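PDB 2B8N: D-glycerate 2-kinase from Thermotoga maritima, which catalyses the ATP- and magnesium-dependent phosphorylation of D-glycerate to 2-phosphoglycerate, a step in serine degradation via 3-hydroxypyruvate. Local coordinates for residues Leu197-Val202 with Thr418-Leu423; Glu282-Ser287 with Leu319-Glu324; Ile170-Lys175 with Asp218-Glu223. All coordinates share one frame; numbering follows the deposited sequence.

Interaction 1: Leu197-Val202 with Thr418-Leu423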
loop_
_atom_site.group_PDB
_atom_site.type_symbol
_atom_site.label_atom_id
_atom_site.label_comp_id
_atom_site.label_asym_id
_atom_site.label_seq_id
_atom_site.Cartn_x
_atom_site.Cartn_y
_atom_site.Cartn_z
ATOM N N LEU A 197 -0.747 -6.879 13.121
ATOM C CA LEU A 197 0.094 -5.773 12.699
ATOM C C LEU A 197 -0.073 -5.608 11.182
ATOM O O LEU A 197 0.203 -6.540 10.381
ATOM C CB LEU A 197 1.552 -6.020 13.047
ATOM C CG LEU A 197 1.930 -6.260 14.519
ATOM C CD1 LEU A 197 3.428 -6.013 14.680
ATOM C CD2 LEU A 197 1.133 -5.429 15.535
ATOM N N VAL A 198 -0.510 -4.409 10.801
ATOM C CA VAL A 198 -0.876 -4.116 9.443
ATOM C C VAL A 198 0.051 -3.068 8.840
ATOM O O VAL A 198 0.332 -2.012 9.425
ATOM C CB VAL A 198 -2.323 -3.625 9.379
ATOM C CG1 VAL A 198 -2.731 -3.352 7.938
ATOM C CG2 VAL A 198 -3.241 -4.644 9.999
ATOM N N LEU A 199 0.514 -3.371 7.639
ATOM C CA LEU A 199 1.334 -2.457 6.863
ATOM C C LEU A 199 0.469 -2.055 5.680
ATOM O O LEU A 199 0.342 -2.817 4.735
ATOM C CB LEU A 199 2.604 -3.198 6.438
ATOM C CG LEU A 199 3.762 -2.440 5.821
ATOM C CD1 LEU A 199 3.752 -0.978 6.187
ATOM C CD2 LEU A 199 5.042 -3.092 6.297
ATOM N N SER A 200 -0.148 -0.877 5.755
ATOM C CA SER A 200 -1.237 -0.511 4.861
ATOM C C SER A 200 -0.849 0.173 3.552
ATOM O O SER A 200 -0.238 1.263 3.533
ATOM C CB SER A 200 -2.230 0.389 5.589
ATOM O OG SER A 200 -3.073 1.037 4.651
ATOM N N ASP A 201 -1.277 -0.456 2.460
ATOM C CA ASP A 201 -1.140 0.098 1.121
ATOM C C ASP A 201 -2.469 0.697 0.612
ATOM O O ASP A 201 -2.555 1.108 -0.557
ATOM C CB ASP A 201 -0.599 -0.988 0.177
ATOM C CG ASP A 201 -1.596 -2.102 -0.088
ATOM O OD1 ASP A 201 -2.586 -2.203 0.649
ATOM O OD2 ASP A 201 -1.403 -2.876 -1.049
ATOM N N VAL A 202 -3.479 0.758 1.495
ATOM C CA VAL A 202 -4.807 1.316 1.178
ATOM C C VAL A 202 -4.941 2.728 1.738
ATOM O O VAL A 202 -4.725 2.975 2.926
ATOM C CB VAL A 202 -5.984 0.460 1.736
ATOM C CG1 VAL A 202 -7.325 1.150 1.488
ATOM C CG2 VAL A 202 -6.008 -0.912 1.099
ATOM N N THR A 418 8.433 -2.472 0.776
ATOM C CA THR A 418 7.218 -1.985 1.411
ATOM C C THR A 418 6.329 -1.215 0.410
ATOM O O THR A 418 6.735 -0.924 -0.710
ATOM C CB THR A 418 7.544 -1.146 2.678
ATOM O OG1 THR A 418 6.334 -0.723 3.301
ATOM C CG2 THR A 418 8.389 0.068 2.367
ATOM N N ASN A 419 5.095 -0.936 0.803
ATOM C CA ASN A 419 4.230 -0.072 0.030
ATOM C C ASN A 419 3.199 0.622 0.914
ATOM O O ASN A 419 2.299 -0.023 1.456
ATOM C CB ASN A 419 3.530 -0.859 -1.074
ATOM C CG ASN A 419 2.696 0.034 -1.987
ATOM O OD1 ASN A 419 2.975 1.239 -2.152
ATOM N ND2 ASN A 419 1.671 -0.547 -2.588
ATOM N N VAL A 420 3.359 1.929 1.081
ATOM C CA VAL A 420 2.356 2.729 1.768
ATOM C C VAL A 420 2.018 3.945 0.932
ATOM O O VAL A 420 1.819 5.025 1.461
ATOM C CB VAL A 420 2.796 3.158 3.192
ATOM C CG1 VAL A 420 3.119 1.948 4.032
ATOM C CG2 VAL A 420 3.991 4.123 3.144
ATOM N N ASN A 421 1.930 3.735 -0.381
ATOM C CA ASN A 421 1.560 4.758 -1.361
ATOM C C ASN A 421 2.660 5.834 -1.550
ATOM O O ASN A 421 3.831 5.489 -1.614
ATOM C CB ASN A 421 0.151 5.302 -1.061
ATOM C CG ASN A 421 -0.916 4.210 -1.146
ATOM O OD1 ASN A 421 -1.657 3.944 -0.176
ATOM N ND2 ASN A 421 -0.993 3.566 -2.321
ATOM N N ASP A 422 2.296 7.114 -1.651
ATOM C CA ASP A 422 3.203 8.130 -2.208
ATOM C C ASP A 422 3.675 9.165 -1.165
ATOM O O ASP A 422 2.899 9.598 -0.305
ATOM C CB ASP A 422 2.518 8.816 -3.416
ATOM C CG ASP A 422 2.125 7.818 -4.527
ATOM O OD1 ASP A 422 2.700 6.704 -4.563
ATOM O OD2 ASP A 422 1.263 8.143 -5.380
ATOM N N LEU A 423 4.946 9.538 -1.249
ATOM C CA LEU A 423 5.486 10.674 -0.490
ATOM C C LEU A 423 5.974 11.754 -1.472
ATOM O O LEU A 423 6.712 11.441 -2.409
ATOM C CB LEU A 423 6.653 10.224 0.412
ATOM C CG LEU A 423 7.427 11.323 1.152
ATOM C CD1 LEU A 423 6.485 12.096 2.048
ATOM C CD2 LEU A 423 8.583 10.779 1.945
HETATM O O HOH W 1 1.772 -2.638 2.339
HETATM O O HOH W 2 -1.160 4.121 3.232
#
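Leu199 meets Thr418 and Val420 where the C-terminal end of a strand in the parallel sheet approaches the loop leading into strand 422-428 of the mixed sheet. The parallel sheet has the 3-2-1-4-5-6 strand order of Rossmann-like folds, and this buried junction joins it to the second sheet. Leu199 has CG anti to the backbone N (chi1 -169°). Its CD1 lies 3.7 Å from Val420 CG1, and the two aliphatic chains cross at about a right angle. The same methyl packs on the hydroxyl side of Thr418, whose OG1 is bonded to the carbonyl oxygen of Val34. Beside this apolar patch, a water donates to both Leu199 O and Asn419 O, at 2.8 Å from Asn419 O, and so bridges the two backbones.

At Ser200 the chain leaves the strand. A small hydroxyl suits this bend: Ser200 OG accepts from Val202 N in an ST turn and is also bonded to Asp205. The carbonyl faces the other loop, where Val420 CA makes a CH...O contact with Ser200 O at 3.5 Å. A second water donates to Ser200 O and, weakly, to Asn421 OD1.

The closest pair of CA atoms is that of Asp201 and Val420, 4.4 Å apart. The CB of Asp201, rather than its carboxylate, does the touching, resting 3.3 Å from Asn419 O and near Asn419 ND2; the carboxylate and amide planes stand almost perpendicular. Asparagine suits both places on the facing loop: Asn421 takes a positive phi (70°), which asparagine accepts more readily than most residues with a side chain, and Asn419 closes an Asx turn. In that turn Asn421 N donates to Asn419 OD1 over 3.2 Å, reaching the oxygen from above the amide plane.

Interaction 2: Glu282-Ser287 with Leu319-Glu324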
loop_
_atom_site.group_PDB
_atom_site.type_symbol
_atom_site.label_atom_id
_atom_site.label_comp_id
_atom_site.label_asym_id
_atom_site.label_seq_id
_atom_site.Cartn_x
_atom_site.Cartn_y
_atom_site.Cartn_z
ATOM N N GLU A 282 6.203 21.394 7.499
ATOM C CA GLU A 282 4.823 20.974 7.809
ATOM C C GLU A 282 4.261 19.989 6.774
ATOM O O GLU A 282 4.680 19.973 5.599
ATOM C CB GLU A 282 3.875 22.187 8.001
ATOM C CG GLU A 282 2.507 21.851 8.569
ATOM C CD GLU A 282 2.530 21.154 9.946
ATOM O OE1 GLU A 282 2.963 19.980 10.068
ATOM O OE2 GLU A 282 2.078 21.787 10.927
ATOM N N ILE A 283 3.324 19.172 7.246
ATOM C CA ILE A 283 2.545 18.272 6.436
ATOM C C ILE A 283 1.283 18.967 5.997
ATOM O O ILE A 283 0.438 19.314 6.835
ATOM C CB ILE A 283 2.139 17.028 7.253
ATOM C CG1 ILE A 283 3.384 16.220 7.633
ATOM C CG2 ILE A 283 1.165 16.161 6.450
ATOM C CD1 ILE A 283 3.131 15.114 8.658
ATOM N N ILE A 284 1.117 19.141 4.692
ATOM C CA ILE A 284 -0.073 19.811 4.133
ATOM C C ILE A 284 -1.263 18.865 3.997
ATOM O O ILE A 284 -2.410 19.237 4.258
ATOM C CB ILE A 284 0.226 20.408 2.782
ATOM C CG1 ILE A 284 1.387 21.406 2.889
ATOM C CG2 ILE A 284 -1.004 21.096 2.231
ATOM C CD1 ILE A 284 1.164 22.498 3.923
ATOM N N THR A 285 -1.001 17.640 3.570
ATOM C CA THR A 285 -2.031 16.612 3.613
ATOM C C THR A 285 -1.428 15.247 3.453
ATOM O O THR A 285 -0.375 15.116 2.823
ATOM C CB THR A 285 -3.088 16.813 2.499
ATOM O OG1 THR A 285 -4.137 15.841 2.655
ATOM C CG2 THR A 285 -2.429 16.699 1.108
ATOM N N THR A 286 -2.108 14.247 4.032
ATOM C CA THR A 286 -1.753 12.834 3.873
ATOM C C THR A 286 -2.883 12.056 3.156
ATOM O O THR A 286 -2.822 10.820 3.059
ATOM C CB THR A 286 -1.451 12.151 5.234
ATOM O OG1 THR A 286 -2.635 12.099 6.028
ATOM C CG2 THR A 286 -0.381 12.888 6.007
ATOM N N SER A 287 -3.890 12.773 2.648
ATOM C CA SER A 287 -5.004 12.158 1.917
ATOM C C SER A 287 -5.099 12.607 0.443
ATOM O O SER A 287 -6.188 12.681 -0.132
ATOM C CB SER A 287 -6.316 12.422 2.643
ATOM O OG SER A 287 -6.456 13.798 2.936
ATOM N N LEU A 319 7.700 21.473 2.584
ATOM C CA LEU A 319 6.290 21.125 2.493
ATOM C C LEU A 319 6.188 19.635 2.239
ATOM O O LEU A 319 6.802 19.144 1.298
ATOM C CB LEU A 319 5.655 21.873 1.321
ATOM C CG LEU A 319 5.691 23.401 1.336
ATOM C CD1 LEU A 319 5.282 23.881 -0.001
ATOM C CD2 LEU A 319 4.764 23.974 2.391
ATOM N N ILE A 320 5.391 18.921 3.041
ATOM C CA ILE A 320 5.264 17.446 2.893
ATOM C C ILE A 320 3.852 17.004 2.462
ATOM O O ILE A 320 2.838 17.408 3.056
ATOM C CB ILE A 320 5.677 16.684 4.206
ATOM C CG1 ILE A 320 7.170 16.890 4.523
ATOM C CG2 ILE A 320 5.364 15.153 4.105
ATOM C CD1 ILE A 320 7.419 17.775 5.679
ATOM N N PHE A 321 3.806 16.151 1.434
ATOM C CA PHE A 321 2.547 15.585 0.914
ATOM C C PHE A 321 2.601 14.055 0.784
ATOM O O PHE A 321 3.619 13.463 0.406
ATOM C CB PHE A 321 2.208 16.193 -0.447
ATOM C CG PHE A 321 2.301 17.705 -0.489
ATOM C CD1 PHE A 321 3.508 18.327 -0.681
ATOM C CD2 PHE A 321 1.164 18.497 -0.369
ATOM C CE1 PHE A 321 3.594 19.719 -0.750
ATOM C CE2 PHE A 321 1.251 19.895 -0.417
ATOM C CZ PHE A 321 2.459 20.500 -0.606
ATOM N N GLY A 322 1.484 13.423 1.124
ATOM C CA GLY A 322 1.331 11.983 0.995
ATOM C C GLY A 322 -0.037 11.658 0.438
ATOM O O GLY A 322 -0.984 12.406 0.650
ATOM N N GLY A 323 -0.132 10.543 -0.269
ATOM C CA GLY A 323 -1.409 10.058 -0.756
ATOM C C GLY A 323 -1.275 9.060 -1.871
ATOM O O GLY A 323 -0.286 8.337 -1.961
ATOM N N GLU A 324 -2.270 9.020 -2.740
ATOM C CA GLU A 324 -2.234 8.127 -3.904
ATOM C C GLU A 324 -2.956 8.791 -5.097
ATOM O O GLU A 324 -4.177 8.683 -5.249
ATOM C CB GLU A 324 -2.855 6.777 -3.519
ATOM C CG GLU A 324 -2.781 5.701 -4.565
ATOM C CD GLU A 324 -3.670 4.485 -4.240
ATOM O OE1 GLU A 324 -4.794 4.653 -3.695
ATOM O OE2 GLU A 324 -3.250 3.354 -4.555
#
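Ile284 packs alongside the ring of Phe321, the two side chains pointing the same way from neighbouring parallel strands. Its CB lies nearest Phe321 CE2, at 3.4 Å. From there CG1, anti to the carbonyl carbon (chi1 -58°), runs on past CE2 toward Phe321 CZ, 3.8 Å away, while the CG2 branch stays near CE2. At the tip, Ile284 CD1 reaches Leu319 CD2 at 4.2 Å. A branched aliphatic chain suits this place because each carbon finds an apolar neighbour. Thr285 CG2 adds a methyl at the ring's edge, and Ile299 and Ile302 of helix 292-309 also pack against Phe321. Ile283 and Ile320 instead face helix 263-276, where both touch Cys267.

The backbones are laced by Ile320 N to Glu282 O (2.9 Å) and Ile284 N to Ile320 O (2.9 Å). The next bond, Gly322 N to Thr285 O (3.0 Å), skips one residue on the first strand, where Ile284 adopts a helix-like psi of -41°; this slip resembles a beta bulge. Gly323 has backbone angles that would jam a CB against the preceding carbonyl oxygen, so glycine fits there. Strand 280-285, helix 292-309 and strand 317-323 follow one another as a beta-alpha-beta crossover, its first strand outermost in the mixed sheet of this chain.

Interaction 3: Ile170-Lys175 with Asp218-Glu223; sequences INTVRK and DSSTSE
Lys175 and Asp218 meet tip to tip in a buried salt bridge, Lys175 NZ standing 2.7 Å from Asp218 OD1. The ammonium comes from above the carboxylate plane, 62° out of it. A bend in the lysine chain (chi3 -73°) brings its end back over the acid, so that CE also lies close to Asp218 OD1, at 3.2 Å. Beside the bridge, Thr172 packs on Ser220: Thr172 OG1 is 3.4 Å from Ser220 CB, and the threonine methyl, CG2, lies against Ser220 OG at 3.5 Å. Serine suits this close approach to the helix because its side chain is short.

The next shell fixes the carboxylate. Ser220 OG donates to the syn lone pair of Asp218 OD1 at 2.7 Å, while Ser220 N reaches Asp218 OD1 at 3.0 Å and closes an Asx turn. Three donors therefore grip one oxygen, and the other, OD2, is bonded to Thr248. Further out, Lys250 holds the carbonyl oxygens of both Asp218 and Ser220, and Glu168 O bonds Thr172 OG1. Thr221 follows as the N-cap of helix 222-231, and its backbone N is bonded in turn to Asp224, as in a capping box.

An alanine in place of Asp218 would probably leave the Lys175 ammonium without its charge partner here and set the Ser220 hydroxyl free to turn. The contact ties the C-terminal end of helix 167-175 to the turn before helix 222-231. Chemically, one carboxylate does two jobs: it pairs the buried lysine with an opposite charge and folds the turn through its bonds to Ser220, so the charge pair and the shape of the loop are likely to depend on each other.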
loop_
_atom_site.group_PDB
_atom_site.type_symbol
_atom_site.label_atom_id
_atom_site.label_comp_id
_atom_site.label_asym_id
_atom_site.label_seq_id
_atom_site.Cartn_x
_atom_site.Cartn_y
_atom_site.Cartn_z
ATOM N N ILE A 170 -18.044 -4.948 -4.590
ATOM C CA ILE A 170 -17.245 -6.116 -4.874
ATOM C C ILE A 170 -16.932 -6.810 -3.549
ATOM O O ILE A 170 -17.051 -8.042 -3.427
ATOM C CB ILE A 170 -15.967 -5.727 -5.620
ATOM C CG1 ILE A 170 -16.329 -5.221 -7.016
ATOM C CG2 ILE A 170 -15.011 -6.923 -5.721
ATOM C CD1 ILE A 170 -15.181 -4.648 -7.803
ATOM N N ASN A 171 -16.556 -6.001 -2.558
ATOM C CA ASN A 171 -16.197 -6.489 -1.233
ATOM C C ASN A 171 -17.364 -7.193 -0.516
ATOM O O ASN A 171 -17.197 -8.264 0.070
ATOM C CB ASN A 171 -15.670 -5.322 -0.400
ATOM C CG ASN A 171 -14.693 -5.746 0.676
ATOM O OD1 ASN A 171 -14.060 -6.817 0.618
ATOM N ND2 ASN A 171 -14.540 -4.874 1.664
ATOM N N THR A 172 -18.552 -6.610 -0.584
ATOM C CA THR A 172 -19.725 -7.249 0.012
ATOM C C THR A 172 -19.889 -8.681 -0.525
ATOM O O THR A 172 -20.033 -9.640 0.249
ATOM C CB THR A 172 -20.987 -6.392 -0.216
ATOM O OG1 THR A 172 -20.920 -5.217 0.612
ATOM C CG2 THR A 172 -22.256 -7.158 0.108
ATOM N N VAL A 173 -19.815 -8.829 -1.842
ATOM C CA VAL A 173 -19.981 -10.143 -2.462
ATOM C C VAL A 173 -18.846 -11.081 -2.102
ATOM O O VAL A 173 -19.089 -12.221 -1.720
ATOM C CB VAL A 173 -20.050 -10.064 -3.973
ATOM C CG1 VAL A 173 -20.208 -11.443 -4.546
ATOM C CG2 VAL A 173 -21.228 -9.190 -4.409
ATOM N N ARG A 174 -17.609 -10.601 -2.213
ATOM C CA ARG A 174 -16.443 -11.451 -1.924
ATOM C C ARG A 174 -16.428 -12.013 -0.516
ATOM O O ARG A 174 -16.015 -13.156 -0.327
ATOM C CB ARG A 174 -15.096 -10.743 -2.208
ATOM C CG ARG A 174 -14.647 -10.805 -3.672
ATOM C CD ARG A 174 -14.566 -12.233 -4.226
ATOM N NE ARG A 174 -13.398 -12.974 -3.751
ATOM C CZ ARG A 174 -12.164 -12.845 -4.241
ATOM N NH1 ARG A 174 -11.922 -11.995 -5.219
ATOM N NH2 ARG A 174 -11.158 -13.561 -3.755
ATOM N N LYS A 175 -16.855 -11.213 0.462
ATOM C CA LYS A 175 -16.829 -11.627 1.869
ATOM C C LYS A 175 -17.826 -12.772 2.115
ATOM O O LYS A 175 -17.617 -13.632 2.991
ATOM C CB LYS A 175 -17.134 -10.429 2.799
ATOM C CG LYS A 175 -16.037 -9.344 2.820
ATOM C CD LYS A 175 -16.342 -8.126 3.732
ATOM C CE LYS A 175 -17.419 -7.177 3.191
ATOM N NZ LYS A 175 -17.694 -6.048 4.173
ATOM N N ASP A 218 -17.987 -7.746 9.360
ATOM C CA ASP A 218 -18.617 -7.465 8.071
ATOM C C ASP A 218 -20.014 -6.938 8.310
ATOM O O ASP A 218 -20.914 -7.710 8.678
ATOM C CB ASP A 218 -18.662 -8.741 7.214
ATOM C CG ASP A 218 -19.385 -8.551 5.888
ATOM O OD1 ASP A 218 -19.650 -7.404 5.474
ATOM O OD2 ASP A 218 -19.686 -9.575 5.238
ATOM N N SER A 219 -20.199 -5.634 8.110
ATOM C CA SER A 219 -21.519 -5.020 8.340
ATOM C C SER A 219 -22.537 -5.381 7.243
ATOM O O SER A 219 -23.753 -5.352 7.478
ATOM C CB SER A 219 -21.401 -3.506 8.511
ATOM O OG SER A 219 -21.077 -2.877 7.288
ATOM N N SER A 220 -22.054 -5.744 6.056
ATOM C CA SER A 220 -22.959 -6.143 4.970
ATOM C C SER A 220 -23.594 -7.509 5.213
ATOM O O SER A 220 -23.049 -8.356 5.906
ATOM C CB SER A 220 -22.261 -6.144 3.620
ATOM O OG SER A 220 -21.430 -7.276 3.458
ATOM N N THR A 221 -24.737 -7.717 4.581
ATOM C CA THR A 221 -25.557 -8.897 4.792
ATOM C C THR A 221 -25.563 -9.786 3.545
ATOM O O THR A 221 -25.115 -9.375 2.467
ATOM C CB THR A 221 -27.025 -8.497 5.171
ATOM O OG1 THR A 221 -27.712 -7.975 4.035
ATOM C CG2 THR A 221 -27.024 -7.434 6.238
ATOM N N SER A 222 -26.066 -11.007 3.709
ATOM C CA SER A 222 -26.333 -11.910 2.580
ATOM C C SER A 222 -27.259 -11.231 1.571
ATOM O O SER A 222 -27.030 -11.293 0.374
ATOM C CB SER A 222 -26.986 -13.214 3.054
ATOM O OG SER A 222 -26.126 -13.948 3.914
ATOM N N GLU A 223 -28.285 -10.560 2.075
ATOM C CA GLU A 223 -29.201 -9.804 1.229
ATOM C C GLU A 223 -28.430 -8.771 0.390
ATOM O O GLU A 223 -28.630 -8.668 -0.812
ATOM C CB GLU A 223 -30.292 -9.117 2.064
ATOM C CG GLU A 223 -31.460 -8.529 1.253
ATOM C CD GLU A 223 -32.439 -7.763 2.124
ATOM O OE1 GLU A 223 -32.207 -7.624 3.346
ATOM O OE2 GLU A 223 -33.458 -7.297 1.590
#

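In the fold
Interactions 1 and 2 meet in the mixed sheet, where strands 422-428 and 317-323 are neighbours. Their centres lie about 14 Å apart, and Asp422 N of interaction 1 probably donates a hydrogen bond to Gly323 O of interaction 2, at 2.9 Å. Along the chain, interaction 2 is nested within the loop that interaction 1 closes. Interaction 3 is more remote: its centre is about 24 Å from that of interaction 1, with nearest atoms about 9 Å apart, and about 32 Å from that of interaction 2. It still connects through sequence, since strand 193-199 is followed by helix 222-231. Interaction 1 lies near the chain's centre, whereas the centre of interaction 3 is peripheral, about 23 Å from it.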